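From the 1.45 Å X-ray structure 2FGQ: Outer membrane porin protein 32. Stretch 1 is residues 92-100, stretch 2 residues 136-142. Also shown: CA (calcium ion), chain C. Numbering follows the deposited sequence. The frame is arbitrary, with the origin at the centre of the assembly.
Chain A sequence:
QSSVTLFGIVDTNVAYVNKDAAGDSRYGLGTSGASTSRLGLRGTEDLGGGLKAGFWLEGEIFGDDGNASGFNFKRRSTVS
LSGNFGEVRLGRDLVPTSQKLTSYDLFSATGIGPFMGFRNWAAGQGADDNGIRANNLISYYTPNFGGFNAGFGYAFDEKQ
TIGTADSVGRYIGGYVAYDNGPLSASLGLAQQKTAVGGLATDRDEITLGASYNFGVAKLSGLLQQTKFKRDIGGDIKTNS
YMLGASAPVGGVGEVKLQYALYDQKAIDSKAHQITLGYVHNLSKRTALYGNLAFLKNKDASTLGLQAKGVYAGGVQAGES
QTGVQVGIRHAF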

ATOM      1  N   ARG A  92       2.169 -15.076  -6.839  1.00  9.46           N
ATOM      2  CA  ARG A  92       2.316 -14.221  -7.991  1.00 10.00           C
ATOM      3  C   ARG A  92       3.795 -13.953  -8.315  1.00  9.38           C
ATOM      4  O   ARG A  92       4.602 -13.668  -7.429  1.00  9.82           O
ATOM      5  N   ASP A  93       4.133 -14.057  -9.586  1.00  9.70           N
ATOM      6  CA  ASP A  93       5.501 -13.865 -10.036  1.00  9.40           C
ATOM      7  C   ASP A  93       5.492 -13.743 -11.531  1.00  9.36           C
ATOM      8  O   ASP A  93       4.468 -13.989 -12.206  1.00  8.75           O
ATOM      9  N   LEU A  94       6.640 -13.386 -12.057  1.00  9.31           N
ATOM     10  CA  LEU A  94       6.911 -13.655 -13.475  1.00  9.71           C
ATOM     11  C   LEU A  94       6.653 -15.117 -13.808  1.00 10.71           C
ATOM     12  O   LEU A  94       7.028 -16.005 -13.042  1.00 10.50           O
ATOM     13  N   VAL A  95       5.975 -15.364 -14.919  1.00  9.53           N
ATOM     14  CA  VAL A  95       5.836 -16.754 -15.378  1.00 10.22           C
ATOM     15  C   VAL A  95       7.183 -17.209 -15.968  1.00 11.05           C
ATOM     16  O   VAL A  95       7.994 -16.385 -16.333  1.00 10.64           O
ATOM     17  N   PRO A  96       7.440 -18.524 -16.003  1.00 11.09           N
ATOM     18  CA  PRO A  96       8.777 -18.975 -16.438  1.00 12.18           C
ATOM     19  C   PRO A  96       9.161 -18.506 -17.828  1.00 12.25           C
ATOM     20  O   PRO A  96      10.323 -18.195 -18.052  1.00 11.73           O
ATOM     21  N   THR A  97       8.207 -18.454 -18.746  1.00 11.58           N
ATOM     22  CA  THR A  97       8.518 -18.047 -20.116  1.00 12.10           C
ATOM     23  C   THR A  97       8.989 -16.586 -20.191  1.00 13.61           C
ATOM     24  O   THR A  97       9.984 -16.304 -20.857  1.00 15.30           O
ATOM     25  N   SER A  98       8.346 -15.676 -19.471  1.00 13.43           N
ATOM     26  CA  SER A  98       8.800 -14.298 -19.488  1.00 14.07           C
ATOM     27  C   SER A  98      10.080 -14.112 -18.681  1.00 14.00           C
ATOM     28  O   SER A  98      10.979 -13.392 -19.119  1.00 15.39           O
ATOM     29  N   GLN A  99      10.173 -14.773 -17.530  1.00 14.09           N
ATOM     30  CA  GLN A  99      11.355 -14.669 -16.682  1.00 15.81           C
ATOM     31  C   GLN A  99      12.619 -15.006 -17.471  1.00 15.00           C
ATOM     32  O   GLN A  99      13.621 -14.295 -17.417  1.00 17.88           O
ATOM     33  N   LYS A 100      12.548 -16.067 -18.250  1.00 12.84           N
ATOM     34  CA  LYS A 100      13.737 -16.507 -18.957  1.00 11.63           C
ATOM     35  C   LYS A 100      13.946 -15.744 -20.257  1.00 11.91           C
ATOM     36  O   LYS A 100      15.072 -15.374 -20.576  1.00 14.81           O
ATOM     37  N   ASN A 136      -1.855 -16.702  -8.845  1.00  9.33           N
ATOM     38  CA  ASN A 136      -2.208 -18.102  -8.540  1.00  9.01           C
ATOM     39  C   ASN A 136      -1.254 -19.072  -9.200  1.00  8.80           C
ATOM     40  O   ASN A 136      -1.650 -20.190  -9.580  1.00 10.02           O
ATOM     41  N   LEU A 137       0.021 -18.690  -9.235  1.00  9.57           N
ATOM     42  CA  LEU A 137       1.068 -19.414  -9.953  1.00  9.46           C
ATOM     43  C   LEU A 137       1.879 -20.389  -9.064  1.00  9.64           C
ATOM     44  O   LEU A 137       2.262 -20.071  -7.931  1.00  9.72           O
ATOM     45  N   ILE A 138       2.134 -21.571  -9.617  1.00  9.80           N
ATOM     46  CA  ILE A 138       3.102 -22.511  -9.065  1.00 10.10           C
ATOM     47  C   ILE A 138       4.141 -22.730 -10.125  1.00 10.32           C
ATOM     48  O   ILE A 138       3.776 -23.048 -11.262  1.00 12.58           O
ATOM     49  N   SER A 139       5.410 -22.549  -9.760  1.00 11.49           N
ATOM     50  CA  SER A 139       6.478 -22.785 -10.722  1.00 12.23           C
ATOM     51  C   SER A 139       7.528 -23.711 -10.161  1.00 12.49           C
ATOM     52  O   SER A 139       7.710 -23.814  -8.934  1.00 13.17           O
ATOM     53  N   TYR A 140       8.178 -24.408 -11.074  1.00 12.84           N
ATOM     54  CA  TYR A 140       9.280 -25.305 -10.761  1.00 11.56           C
ATOM     55  C   TYR A 140      10.429 -24.971 -11.710  1.00 10.98           C
ATOM     56  O   TYR A 140      10.251 -24.955 -12.923  1.00 12.24           O
ATOM     57  N   TYR A 141      11.593 -24.729 -11.134  1.00 10.97           N
ATOM     58  CA  TYR A 141      12.845 -24.460 -11.848  1.00 11.52           C
ATOM     59  C   TYR A 141      13.856 -25.537 -11.506  1.00 12.87           C
ATOM     60  O   TYR A 141      14.142 -25.815 -10.338  1.00 13.24           O
ATOM     61  N   THR A 142      14.372 -26.182 -12.543  1.00 12.91           N
ATOM     62  CA  THR A 142      15.398 -27.206 -12.346  1.00 13.88           C
ATOM     63  C   THR A 142      16.722 -26.583 -12.007  1.00 13.23           C
ATOM     64  O   THR A 142      16.963 -25.400 -12.286  1.00 14.82           O
TER

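The two stretches meet in a small, mainly apolar contact, without a direct hydrogen bond between them, in which a single water links Leu94 O with the hydroxyls of Ser139 and Tyr141. Along the strand 137-141, the alternate residues Leu137, Ser139 and Tyr141 turn their CA-to-CB bonds toward stretch 1, whereas that of Tyr140 points away; in stretch 1 those of Asp93 and Gln99 point toward stretch 2, and that of Pro96 sideways. Leu137 (chi1 t, chi2 p) lies against the strand residues Asp93 and Leu94 and against Val95, the N-cap residue just before the helix: Leu137 CD2 is 3.7 Å from Leu94 O, 4.0 Å from Asp93 CB and 4.3 Å from Val95 CG1. Tyr141 (chi1 m) reaches the first helical turn. Tyr141 OH approaches Pro96 CA to 3.4 Å, and Tyr141 CE2 packs 4.1 Å from Pro96 CB. Gln99 extends with chi1 and chi2 both t, placing NE2 3.2 Å from Tyr141 OH, but the angle is too poor for a hydrogen bond. Water 1 joins three other polar atoms: it donates to Leu94 O at 2.6 Å and hydrogen-bonds to Ser139 OG and Tyr141 OH, also at 2.6 Å each. Ser139 (chi1 m) thus joins the network while its OG remains 3.9 Å from Pro96 CG. Within stretch 1, Asp93 (chi1 t) accepts a weak bond at OD1 from Leu94 N (2.8 Å). The CA-to-CB bond of Asn136 points away from stretch 1, and its OD1 binds the calcium ion CA at 2.3 Å.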

ATOM      1  CB  ARG A  92       1.627 -12.887  -7.756  1.00 11.24           C
ATOM      2  CG  ARG A  92       1.706 -12.036  -9.058  1.00 12.91           C
ATOM      3  CD  ARG A  92       0.859 -10.879  -9.039  1.00 14.47           C
ATOM      4  NE  ARG A  92       1.129  -9.982 -10.133  1.00 11.67           N
ATOM      5  CZ  ARG A  92       0.516 -10.015 -11.304  1.00 12.56           C
ATOM      6  NH1 ARG A  92      -0.338 -10.983 -11.636  1.00 12.38           N
ATOM      7  NH2 ARG A  92       0.782  -9.067 -12.177  1.00 11.17           N
ATOM      8  CB  ASP A  93       6.286 -15.113  -9.620  1.00  9.68           C
ATOM      9  CG  ASP A  93       7.783 -14.933  -9.578  1.00 13.96           C
ATOM     10  OD1 ASP A  93       8.374 -13.845  -9.905  1.00 15.93           O
ATOM     11  OD2 ASP A  93       8.475 -15.925  -9.201  1.00 17.42           O
ATOM     12  CB  LEU A  94       8.365 -13.329 -13.832  1.00 10.45           C
ATOM     13  CG  LEU A  94       8.758 -11.854 -13.738  1.00 12.07           C
ATOM     14  CD1 LEU A  94      10.271 -11.781 -13.810  1.00 15.22           C
ATOM     15  CD2 LEU A  94       8.119 -11.096 -14.843  1.00 14.01           C
ATOM     16  CB  VAL A  95       4.688 -16.915 -16.413  1.00 10.57           C
ATOM     17  CG1 VAL A  95       3.353 -16.573 -15.741  1.00 12.89           C
ATOM     18  CG2 VAL A  95       4.903 -16.097 -17.665  1.00 10.11           C
ATOM     19  CB  PRO A  96       8.667 -20.497 -16.360  1.00 12.42           C
ATOM     20  CG  PRO A  96       7.610 -20.746 -15.393  1.00 15.67           C
ATOM     21  CD  PRO A  96       6.599 -19.651 -15.557  1.00 12.80           C
ATOM     22  CB  THR A  97       7.299 -18.305 -21.023  1.00 12.89           C
ATOM     23  OG1 THR A  97       6.083 -17.911 -20.367  1.00 13.18           O
ATOM     24  CG2 THR A  97       7.190 -19.810 -21.288  1.00 11.90           C
ATOM     25  CB  SER A  98       7.726 -13.335 -18.984  1.00 12.93           C
ATOM     26  OG  SER A  98       7.539 -13.535 -17.602  1.00 14.57           O
ATOM     27  CB  GLN A  99      11.243 -15.539 -15.443  1.00 17.25           C
ATOM     28  CG  GLN A  99      12.343 -15.206 -14.437  1.00 21.86           C
ATOM     29  CD  GLN A  99      12.250 -15.987 -13.196  1.00 26.64           C
ATOM     30  OE1 GLN A  99      11.736 -15.498 -12.196  1.00 29.58           O
ATOM     31  NE2 GLN A  99      12.777 -17.203 -13.223  1.00 28.99           N
ATOM     32  CB  LYS A 100      13.628 -18.003 -19.238  1.00 11.98           C
ATOM     33  CG  LYS A 100      14.942 -18.619 -19.730  1.00 13.47           C
ATOM     34  CD  LYS A 100      16.009 -18.639 -18.652  1.00 14.29           C
ATOM     35  CE  LYS A 100      17.155 -19.591 -18.972  1.00 16.34           C
ATOM     36  NZ  LYS A 100      17.913 -19.131 -20.107  1.00 17.19           N
ATOM     37  CB  ASN A 136      -3.613 -18.405  -9.036  1.00  9.49           C
ATOM     38  CG  ASN A 136      -4.638 -17.357  -8.534  1.00  9.44           C
ATOM     39  OD1 ASN A 136      -4.618 -16.981  -7.352  1.00  9.91           O
ATOM     40  ND2 ASN A 136      -5.491 -16.852  -9.432  1.00 13.49           N
ATOM     41  CB  LEU A 137       1.996 -18.365 -10.579  1.00  9.76           C
ATOM     42  CG  LEU A 137       3.194 -18.919 -11.364  1.00 10.44           C
ATOM     43  CD1 LEU A 137       2.764 -19.623 -12.658  1.00 10.82           C
ATOM     44  CD2 LEU A 137       4.108 -17.764 -11.685  1.00 10.21           C
ATOM     45  CB  ILE A 138       2.453 -23.870  -8.744  1.00 11.42           C
ATOM     46  CG1 ILE A 138       1.393 -23.685  -7.683  1.00 12.61           C
ATOM     47  CG2 ILE A 138       3.532 -24.817  -8.244  1.00 14.05           C
ATOM     48  CD1 ILE A 138       0.657 -24.981  -7.236  1.00 17.98           C
ATOM     49  CB  SER A 139       7.170 -21.525 -11.145  1.00 13.52           C
ATOM     50  OG  SER A 139       6.298 -20.617 -11.747  1.00 22.72           O
ATOM     51  CB  TYR A 140       8.865 -26.770 -10.899  1.00 12.04           C
ATOM     52  CG  TYR A 140      10.052 -27.703 -10.838  1.00 13.04           C
ATOM     53  CD1 TYR A 140      10.929 -27.663  -9.751  1.00 13.82           C
ATOM     54  CD2 TYR A 140      10.336 -28.584 -11.871  1.00 15.84           C
ATOM     55  CE1 TYR A 140      12.057 -28.437  -9.699  1.00 14.63           C
ATOM     56  CE2 TYR A 140      11.481 -29.362 -11.823  1.00 15.64           C
ATOM     57  CZ  TYR A 140      12.321 -29.299 -10.739  1.00 13.92           C
ATOM     58  OH  TYR A 140      13.435 -30.118 -10.723  1.00 16.47           O
ATOM     59  CB  TYR A 141      13.405 -23.069 -11.502  1.00 12.17           C
ATOM     60  CG  TYR A 141      12.511 -21.984 -11.965  1.00 11.05           C
ATOM     61  CD1 TYR A 141      11.550 -21.424 -11.123  1.00 12.75           C
ATOM     62  CD2 TYR A 141      12.636 -21.489 -13.263  1.00 13.29           C
ATOM     63  CE1 TYR A 141      10.704 -20.423 -11.581  1.00 14.77           C
ATOM     64  CE2 TYR A 141      11.825 -20.445 -13.716  1.00 14.57           C
ATOM     65  CZ  TYR A 141      10.849 -19.923 -12.859  1.00 13.70           C
ATOM     66  OH  TYR A 141      10.029 -18.902 -13.312  1.00 14.71           O
ATOM     67  CB  THR A 142      15.623 -28.068 -13.613  1.00 14.64           C
ATOM     68  OG1 THR A 142      16.272 -27.294 -14.629  1.00 13.83           O
ATOM     69  CG2 THR A 142      14.318 -28.583 -14.236  1.00 15.34           C
TER
HETATM   70 CA    CA C 501      -6.250 -17.378  -5.732  1.00 10.48          CA
HETATM   71  O   HOH W   1       7.693 -18.439 -12.242  1.00 17.92           O
HETATM   72  O   HOH W   2      -7.145 -15.135  -6.217  1.00 13.53           O